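Side-chain contacts in alcohol dehydrogenase (PDB 5VM2), which is of unknown substrate specificity but probably oxidises an alcohol group with NAD or NADP as acceptor, as in other zinc-containing alcohol dehydrogenases: residues 224-229 against 255-260; 170-175 against 186-191. All coordinates share one frame; numbering follows the deposited sequence.

Both contacts belong to the Rossmann-type domain and lie against its parallel sheet, their centres about 16 Å apart. Contact 2 is wholly buried: strand 171-175 meets the helix that follows it, with a cysteine sulfur between two isoleucines. Contact 1 lies farther out, about 26 Å from the centre of the chain against about 16 Å for contact 2, and runs from buried Leu-257 and Cys-229 to partly exposed Ile-226 and Tyr-256. They lie on opposite faces of strand 171-175, whose Ile-173, turned away from contact 2, brings CD1 to 3.6 Å from Cys-229 SG. Both are apolar, but contact 1 also has a capped helix start and a tyrosine hydroxyl bonded to Asn-277.

Contact 1. Residues 224-229 against 255-260; sequences DTIARC and PYLVMR
In the Rossmann-type domain, the start of helix 225-232 packs against the chain that leads from helix 248-253 into strand 258-259, and Leu-257 carries most of the contact with Ile-226 and Cys-229. One methyl of the leucine, CD2, makes the closest contacts: it lies 3.6 Å from Cys-229 CB and 4.0 Å from Ile-226 CG1, so it sits against residues one helical turn apart. The side chains of Ile-226 and Leu-257 cross at about a right angle. Cys-229 places SG anti to its carbonyl carbon (chi1 -75°), which leaves the sulfur within 3.9 Å of the same Leu-257 CD2. Beneath this pair lies the sheet: Leu-257 also touches Ile-173 and Leu-175 of strand 171-175, and Cys-229 touches Ile-173 and Ile-218. Toward the more exposed side, the ring of Tyr-256 leads away from the helix, and its OH is hydrogen-bonded to Asn-277 ND2. Asp-224 is the N-cap; its OD1 accepts two weak bonds, a nearly straight one from Ala-227 N (173°) and a bent one from Ile-226 N (121°), which weakly cap these N-H groups of the first turn. At the outer end of the contact, Ile-226 CD1 stops 4.1 Å from Tyr-256 CB.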
ATOM      1  N   ASP A 224     -14.886  24.652   1.100  1.00 41.72           N
ATOM      2  CA  ASP A 224     -15.944  23.832   1.688  1.00 43.64           C
ATOM      3  C   ASP A 224     -16.004  22.526   0.905  1.00 41.72           C
ATOM      4  O   ASP A 224     -16.509  22.488  -0.217  1.00 42.39           O
ATOM      5  CB  ASP A 224     -17.275  24.575   1.646  1.00 47.61           C
ATOM      6  CG  ASP A 224     -18.370  23.888   2.452  1.00 49.21           C
ATOM      7  OD1 ASP A 224     -18.326  22.650   2.632  1.00 48.01           O
ATOM      8  OD2 ASP A 224     -19.297  24.599   2.896  1.00 51.35           O
ATOM      9  N   THR A 225     -15.488  21.445   1.502  1.00 39.00           N
ATOM     10  CA  THR A 225     -15.412  20.171   0.790  1.00 34.92           C
ATOM     11  C   THR A 225     -16.788  19.682   0.357  1.00 34.81           C
ATOM     12  O   THR A 225     -16.972  19.232  -0.780  1.00 34.42           O
ATOM     13  CB  THR A 225     -14.732  19.109   1.658  1.00 35.68           C
ATOM     14  OG1 THR A 225     -13.473  19.598   2.136  1.00 39.21           O
ATOM     15  CG2 THR A 225     -14.519  17.816   0.863  1.00 30.63           C
ATOM     16  N   ILE A 226     -17.774  19.753   1.245  1.00 35.08           N
ATOM     17  CA  ILE A 226     -19.088  19.221   0.903  1.00 39.23           C
ATOM     18  C   ILE A 226     -19.722  20.044  -0.213  1.00 38.91           C
ATOM     19  O   ILE A 226     -20.265  19.489  -1.176  1.00 37.72           O
ATOM     20  CB  ILE A 226     -19.973  19.157   2.158  1.00 43.99           C
ATOM     21  CG1 ILE A 226     -19.531  17.988   3.046  1.00 46.11           C
ATOM     22  CG2 ILE A 226     -21.433  19.009   1.774  1.00 45.04           C
ATOM     23  CD1 ILE A 226     -20.072  18.048   4.460  1.00 50.05           C
ATOM     24  N   ALA A 227     -19.627  21.371  -0.128  1.00 39.39           N
ATOM     25  CA  ALA A 227     -20.180  22.224  -1.176  1.00 41.28           C
ATOM     26  C   ALA A 227     -19.478  21.991  -2.510  1.00 39.86           C
ATOM     27  O   ALA A 227     -20.127  21.883  -3.557  1.00 39.88           O
ATOM     28  CB  ALA A 227     -20.074  23.691  -0.762  1.00 42.76           C
ATOM     29  N   ARG A 228     -18.146  21.913  -2.492  1.00 38.07           N
ATOM     30  CA  ARG A 228     -17.401  21.700  -3.729  1.00 36.39           C
ATOM     31  C   ARG A 228     -17.723  20.345  -4.345  1.00 36.13           C
ATOM     32  O   ARG A 228     -17.811  20.217  -5.572  1.00 35.85           O
ATOM     33  CB  ARG A 228     -15.902  21.826  -3.460  1.00 37.08           C
ATOM     34  CG  ARG A 228     -15.454  23.243  -3.102  1.00 43.64           C
ATOM     35  CD  ARG A 228     -15.455  24.165  -4.322  1.00 49.01           C
ATOM     36  NE  ARG A 228     -14.616  23.647  -5.399  1.00 51.97           N
ATOM     37  CZ  ARG A 228     -15.084  23.065  -6.500  1.00 53.46           C
ATOM     38  NH1 ARG A 228     -16.392  22.926  -6.676  1.00 55.49           N
ATOM     39  NH2 ARG A 228     -14.245  22.616  -7.424  1.00 51.50           N
ATOM     40  N   CYS A 229     -17.904  19.318  -3.508  1.00 34.97           N
ATOM     41  CA  CYS A 229     -18.259  17.998  -4.021  1.00 33.70           C
ATOM     42  C   CYS A 229     -19.684  17.978  -4.563  1.00 34.13           C
ATOM     43  O   CYS A 229     -19.959  17.325  -5.576  1.00 33.93           O
ATOM     44  CB  CYS A 229     -18.088  16.949  -2.922  1.00 35.15           C
ATOM     45  SG  CYS A 229     -16.364  16.508  -2.576  1.00 35.86           S
ATOM     46  N   PRO A 255     -20.560   9.964   4.192  1.00 33.64           N
ATOM     47  CA  PRO A 255     -22.024   9.884   4.039  1.00 33.51           C
ATOM     48  C   PRO A 255     -22.633  11.066   3.304  1.00 35.22           C
ATOM     49  O   PRO A 255     -23.601  10.896   2.556  1.00 34.05           O
ATOM     50  CB  PRO A 255     -22.518   9.817   5.492  1.00 36.48           C
ATOM     51  CG  PRO A 255     -21.411   9.188   6.228  1.00 37.38           C
ATOM     52  CD  PRO A 255     -20.145   9.640   5.573  1.00 36.66           C
ATOM     53  N   TYR A 256     -22.092  12.267   3.504  1.00 36.56           N
ATOM     54  CA  TYR A 256     -22.629  13.467   2.879  1.00 36.70           C
ATOM     55  C   TYR A 256     -22.204  13.629   1.424  1.00 35.61           C
ATOM     56  O   TYR A 256     -22.679  14.557   0.758  1.00 37.55           O
ATOM     57  CB  TYR A 256     -22.202  14.686   3.697  1.00 37.05           C
ATOM     58  CG  TYR A 256     -22.695  14.612   5.129  1.00 43.23           C
ATOM     59  CD1 TYR A 256     -21.907  14.064   6.131  1.00 40.35           C
ATOM     60  CD2 TYR A 256     -23.961  15.068   5.467  1.00 46.83           C
ATOM     61  CE1 TYR A 256     -22.363  13.984   7.437  1.00 43.83           C
ATOM     62  CE2 TYR A 256     -24.428  14.995   6.771  1.00 49.96           C
ATOM     63  CZ  TYR A 256     -23.625  14.452   7.749  1.00 50.37           C
ATOM     64  OH  TYR A 256     -24.086  14.380   9.042  1.00 56.03           O
ATOM     65  N   LEU A 257     -21.344  12.746   0.912  1.00 32.96           N
ATOM     66  CA  LEU A 257     -20.758  12.904  -0.412  1.00 32.89           C
ATOM     67  C   LEU A 257     -21.217  11.868  -1.427  1.00 32.50           C
ATOM     68  O   LEU A 257     -20.991  12.067  -2.628  1.00 34.33           O
ATOM     69  CB  LEU A 257     -19.224  12.846  -0.320  1.00 30.82           C
ATOM     70  CG  LEU A 257     -18.560  13.858   0.617  1.00 33.01           C
ATOM     71  CD1 LEU A 257     -17.058  13.651   0.633  1.00 34.71           C
ATOM     72  CD2 LEU A 257     -18.897  15.272   0.191  1.00 35.38           C
ATOM     73  N   VAL A 258     -21.844  10.780  -0.982  1.00 28.08           N
ATOM     74  CA  VAL A 258     -22.185   9.644  -1.834  1.00 26.81           C
ATOM     75  C   VAL A 258     -23.637   9.765  -2.272  1.00 29.64           C
ATOM     76  O   VAL A 258     -24.493  10.291  -1.544  1.00 31.40           O
ATOM     77  CB  VAL A 258     -21.930   8.310  -1.091  1.00 26.44           C
ATOM     78  CG1 VAL A 258     -22.858   8.179   0.102  1.00 28.16           C
ATOM     79  CG2 VAL A 258     -22.078   7.103  -2.024  1.00 25.92           C
ATOM     80  N   MET A 259     -23.922   9.275  -3.475  1.00 28.41           N
ATOM     81  CA  MET A 259     -25.286   9.261  -3.978  1.00 32.73           C
ATOM     82  C   MET A 259     -26.059   8.076  -3.403  1.00 30.61           C
ATOM     83  O   MET A 259     -25.482   7.084  -2.944  1.00 28.10           O
ATOM     84  CB  MET A 259     -25.298   9.171  -5.502  1.00 37.83           C
ATOM     85  CG  MET A 259     -25.059   7.767  -6.025  1.00 41.06           C
ATOM     86  SD  MET A 259     -25.065   7.658  -7.829  1.00 48.31           S
ATOM     87  CE  MET A 259     -25.957   9.133  -8.287  1.00 53.26           C
ATOM     88  N   ARG A 260     -27.386   8.180  -3.455  1.00 30.12           N
ATOM     89  CA  ARG A 260     -28.220   7.043  -3.090  1.00 31.13           C
ATOM     90  C   ARG A 260     -27.849   5.834  -3.941  1.00 30.86           C
ATOM     91  O   ARG A 260     -27.532   5.960  -5.127  1.00 29.37           O
ATOM     92  CB  ARG A 260     -29.698   7.392  -3.262  1.00 35.48           C
ATOM     93  CG  ARG A 260     -30.070   7.828  -4.667  1.00 40.76           C
ATOM     94  CD  ARG A 260     -31.509   8.306  -4.721  1.00 48.58           C
ATOM     95  NE  ARG A 260     -31.741   9.444  -3.838  1.00 52.16           N
ATOM     96  CZ  ARG A 260     -32.938   9.818  -3.401  1.00 58.66           C
ATOM     97  NH1 ARG A 260     -34.020   9.139  -3.759  1.00 61.88           N
ATOM     98  NH2 ARG A 260     -33.055  10.868  -2.601  1.00 62.64           N
TER

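Contact 2. Residues 170-175 against 186-191; sequences KKIIIL and QACKCL
Strand 171-175 and helix 179-190 open a beta-alpha-beta unit of Rossmann type, completed by strand 195-200; of residues 186-191, Cys-188 makes the contact with the strand. Its CB points at the sheet, and a chi1 of -69°, with SG beside the backbone N, brings the sulfur up to Ile-172. The tight part is here: Ile-172 CD1 comes 3.6 Å from Cys-188 SG and 3.9 Å from Cys-188 CB. The second branch of this isoleucine, CG2, also faces the sulfur, at 4.1 Å from Cys-188 SG. Two residues along, on the same face of the strand, Ile-174 is looser: its CD1 is 4.4 Å from Cys-188 SG. Ile-174 also touches a glycine-rich turn matching the GxGxxG pattern, which in Rossmann folds commonly borders the dinucleotide. Phe-242 and Ile-196 of the flanking strands reach Cys-188 too and help to bury it. The looser, partly open side holds Lys-189, Cys-190 and Leu-191, which do not touch the strand segment; Met-158 of helix 145-163 packs on Leu-191. Across the two segments the sulfur meets only isoleucine carbon, so its contacts with the strand are van der Waals in kind.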
ATOM      1  N   LYS A 170     -19.104   6.435 -13.784  1.00 32.58           N
ATOM      2  CA  LYS A 170     -19.204   6.529 -12.334  1.00 32.20           C
ATOM      3  C   LYS A 170     -18.373   7.715 -11.862  1.00 32.45           C
ATOM      4  O   LYS A 170     -17.163   7.771 -12.113  1.00 33.37           O
ATOM      5  CB  LYS A 170     -18.743   5.234 -11.668  1.00 31.47           C
ATOM      6  CG  LYS A 170     -19.648   4.065 -12.019  1.00 35.34           C
ATOM      7  CD  LYS A 170     -19.380   2.834 -11.178  1.00 34.81           C
ATOM      8  CE  LYS A 170     -20.519   1.828 -11.346  1.00 33.95           C
ATOM      9  NZ  LYS A 170     -20.190   0.489 -10.783  1.00 31.80           N
ATOM     10  N   LYS A 171     -19.027   8.671 -11.210  1.00 31.46           N
ATOM     11  CA  LYS A 171     -18.328   9.828 -10.672  1.00 32.46           C
ATOM     12  C   LYS A 171     -17.705   9.443  -9.342  1.00 28.89           C
ATOM     13  O   LYS A 171     -18.370   8.847  -8.492  1.00 26.81           O
ATOM     14  CB  LYS A 171     -19.279  11.009 -10.491  1.00 35.88           C
ATOM     15  CG  LYS A 171     -19.873  11.522 -11.781  1.00 40.93           C
ATOM     16  CD  LYS A 171     -20.593  12.841 -11.562  1.00 46.03           C
ATOM     17  CE  LYS A 171     -19.619  13.939 -11.180  1.00 48.80           C
ATOM     18  NZ  LYS A 171     -18.787  14.386 -12.333  1.00 50.48           N
ATOM     19  N   ILE A 172     -16.436   9.797  -9.156  1.00 28.04           N
ATOM     20  CA  ILE A 172     -15.644   9.291  -8.042  1.00 28.04           C
ATOM     21  C   ILE A 172     -15.084  10.458  -7.239  1.00 28.77           C
ATOM     22  O   ILE A 172     -14.624  11.458  -7.804  1.00 24.52           O
ATOM     23  CB  ILE A 172     -14.522   8.364  -8.553  1.00 30.43           C
ATOM     24  CG1 ILE A 172     -15.150   7.121  -9.198  1.00 33.33           C
ATOM     25  CG2 ILE A 172     -13.574   7.960  -7.427  1.00 28.72           C
ATOM     26  CD1 ILE A 172     -14.172   6.046  -9.530  1.00 37.68           C
ATOM     27  N   ILE A 173     -15.150  10.331  -5.914  1.00 29.38           N
ATOM     28  CA  ILE A 173     -14.507  11.248  -4.983  1.00 27.39           C
ATOM     29  C   ILE A 173     -13.516  10.441  -4.163  1.00 26.08           C
ATOM     30  O   ILE A 173     -13.883   9.424  -3.564  1.00 27.68           O
ATOM     31  CB  ILE A 173     -15.517  11.945  -4.062  1.00 26.76           C
ATOM     32  CG1 ILE A 173     -16.479  12.817  -4.871  1.00 28.15           C
ATOM     33  CG2 ILE A 173     -14.779  12.782  -3.028  1.00 27.99           C
ATOM     34  CD1 ILE A 173     -17.598  13.411  -4.042  1.00 29.82           C
ATOM     35  N   ILE A 174     -12.268  10.886  -4.140  1.00 24.35           N
ATOM     36  CA  ILE A 174     -11.222  10.263  -3.344  1.00 25.81           C
ATOM     37  C   ILE A 174     -10.848  11.227  -2.227  1.00 29.68           C
ATOM     38  O   ILE A 174     -10.361  12.336  -2.487  1.00 31.36           O
ATOM     39  CB  ILE A 174     -10.007   9.900  -4.206  1.00 23.86           C
ATOM     40  CG1 ILE A 174     -10.414   8.818  -5.214  1.00 25.85           C
ATOM     41  CG2 ILE A 174      -8.853   9.431  -3.335  1.00 23.88           C
ATOM     42  CD1 ILE A 174      -9.357   8.490  -6.199  1.00 24.66           C
ATOM     43  N   LEU A 175     -11.096  10.817  -0.985  1.00 28.97           N
ATOM     44  CA  LEU A 175     -10.739  11.617   0.181  1.00 30.43           C
ATOM     45  C   LEU A 175      -9.329  11.225   0.608  1.00 32.15           C
ATOM     46  O   LEU A 175      -9.113  10.135   1.150  1.00 31.82           O
ATOM     47  CB  LEU A 175     -11.745  11.410   1.309  1.00 32.49           C
ATOM     48  CG  LEU A 175     -13.204  11.741   0.976  1.00 31.97           C
ATOM     49  CD1 LEU A 175     -14.094  11.498   2.189  1.00 32.63           C
ATOM     50  CD2 LEU A 175     -13.349  13.171   0.478  1.00 30.05           C
ATOM     51  N   GLN A 186      -5.028   6.556  -9.608  1.00 25.46           N
ATOM     52  CA  GLN A 186      -4.521   5.945 -10.830  1.00 26.09           C
ATOM     53  C   GLN A 186      -5.238   4.631 -11.134  1.00 26.01           C
ATOM     54  O   GLN A 186      -5.477   4.303 -12.303  1.00 24.80           O
ATOM     55  CB  GLN A 186      -3.013   5.747 -10.712  1.00 27.97           C
ATOM     56  CG  GLN A 186      -2.270   7.062 -10.527  1.00 28.25           C
ATOM     57  CD  GLN A 186      -0.812   6.953 -10.883  1.00 28.89           C
ATOM     58  OE1 GLN A 186      -0.454   6.952 -12.054  1.00 29.93           O
ATOM     59  NE2 GLN A 186       0.043   6.864  -9.869  1.00 28.85           N
ATOM     60  N   ALA A 187      -5.614   3.879 -10.097  1.00 26.21           N
ATOM     61  CA  ALA A 187      -6.397   2.669 -10.335  1.00 26.39           C
ATOM     62  C   ALA A 187      -7.758   3.009 -10.931  1.00 27.65           C
ATOM     63  O   ALA A 187      -8.203   2.362 -11.886  1.00 26.62           O
ATOM     64  CB  ALA A 187      -6.554   1.872  -9.042  1.00 23.34           C
ATOM     65  N   CYS A 188      -8.428   4.037 -10.397  1.00 28.48           N
ATOM     66  CA  CYS A 188      -9.710   4.452 -10.962  1.00 28.89           C
ATOM     67  C   CYS A 188      -9.560   4.861 -12.423  1.00 29.59           C
ATOM     68  O   CYS A 188     -10.428   4.558 -13.250  1.00 29.05           O
ATOM     69  CB  CYS A 188     -10.311   5.593 -10.144  1.00 27.65           C
ATOM     70  SG  CYS A 188     -10.865   5.096  -8.497  1.00 27.74           S
ATOM     71  N   LYS A 189      -8.461   5.541 -12.759  1.00 29.98           N
ATOM     72  CA  LYS A 189      -8.217   5.899 -14.154  1.00 29.24           C
ATOM     73  C   LYS A 189      -8.046   4.657 -15.020  1.00 27.83           C
ATOM     74  O   LYS A 189      -8.584   4.584 -16.133  1.00 28.28           O
ATOM     75  CB  LYS A 189      -6.972   6.780 -14.264  1.00 33.49           C
ATOM     76  CG  LYS A 189      -7.102   8.141 -13.611  1.00 40.23           C
ATOM     77  CD  LYS A 189      -6.495   9.225 -14.493  1.00 48.23           C
ATOM     78  CE  LYS A 189      -4.981   9.095 -14.570  1.00 51.61           C
ATOM     79  NZ  LYS A 189      -4.448   9.426 -15.924  1.00 55.94           N
ATOM     80  N   CYS A 190      -7.300   3.666 -14.528  1.00 26.79           N
ATOM     81  CA  CYS A 190      -7.075   2.453 -15.305  1.00 27.63           C
ATOM     82  C   CYS A 190      -8.370   1.688 -15.537  1.00 26.98           C
ATOM     83  O   CYS A 190      -8.493   0.977 -16.537  1.00 29.44           O
ATOM     84  CB  CYS A 190      -6.056   1.562 -14.600  1.00 30.72           C
ATOM     85  SG  CYS A 190      -4.382   2.236 -14.634  1.00 35.31           S
ATOM     86  N   LEU A 191      -9.339   1.820 -14.635  1.00 28.36           N
ATOM     87  CA  LEU A 191     -10.638   1.179 -14.793  1.00 28.95           C
ATOM     88  C   LEU A 191     -11.625   2.038 -15.578  1.00 26.07           C
ATOM     89  O   LEU A 191     -12.801   1.673 -15.683  1.00 29.07           O
ATOM     90  CB  LEU A 191     -11.219   0.818 -13.422  1.00 30.16           C
ATOM     91  CG  LEU A 191     -10.834  -0.570 -12.905  1.00 31.52           C
ATOM     92  CD1 LEU A 191      -9.377  -0.603 -12.456  1.00 30.74           C
ATOM     93  CD2 LEU A 191     -11.748  -0.988 -11.771  1.00 35.33           C
TER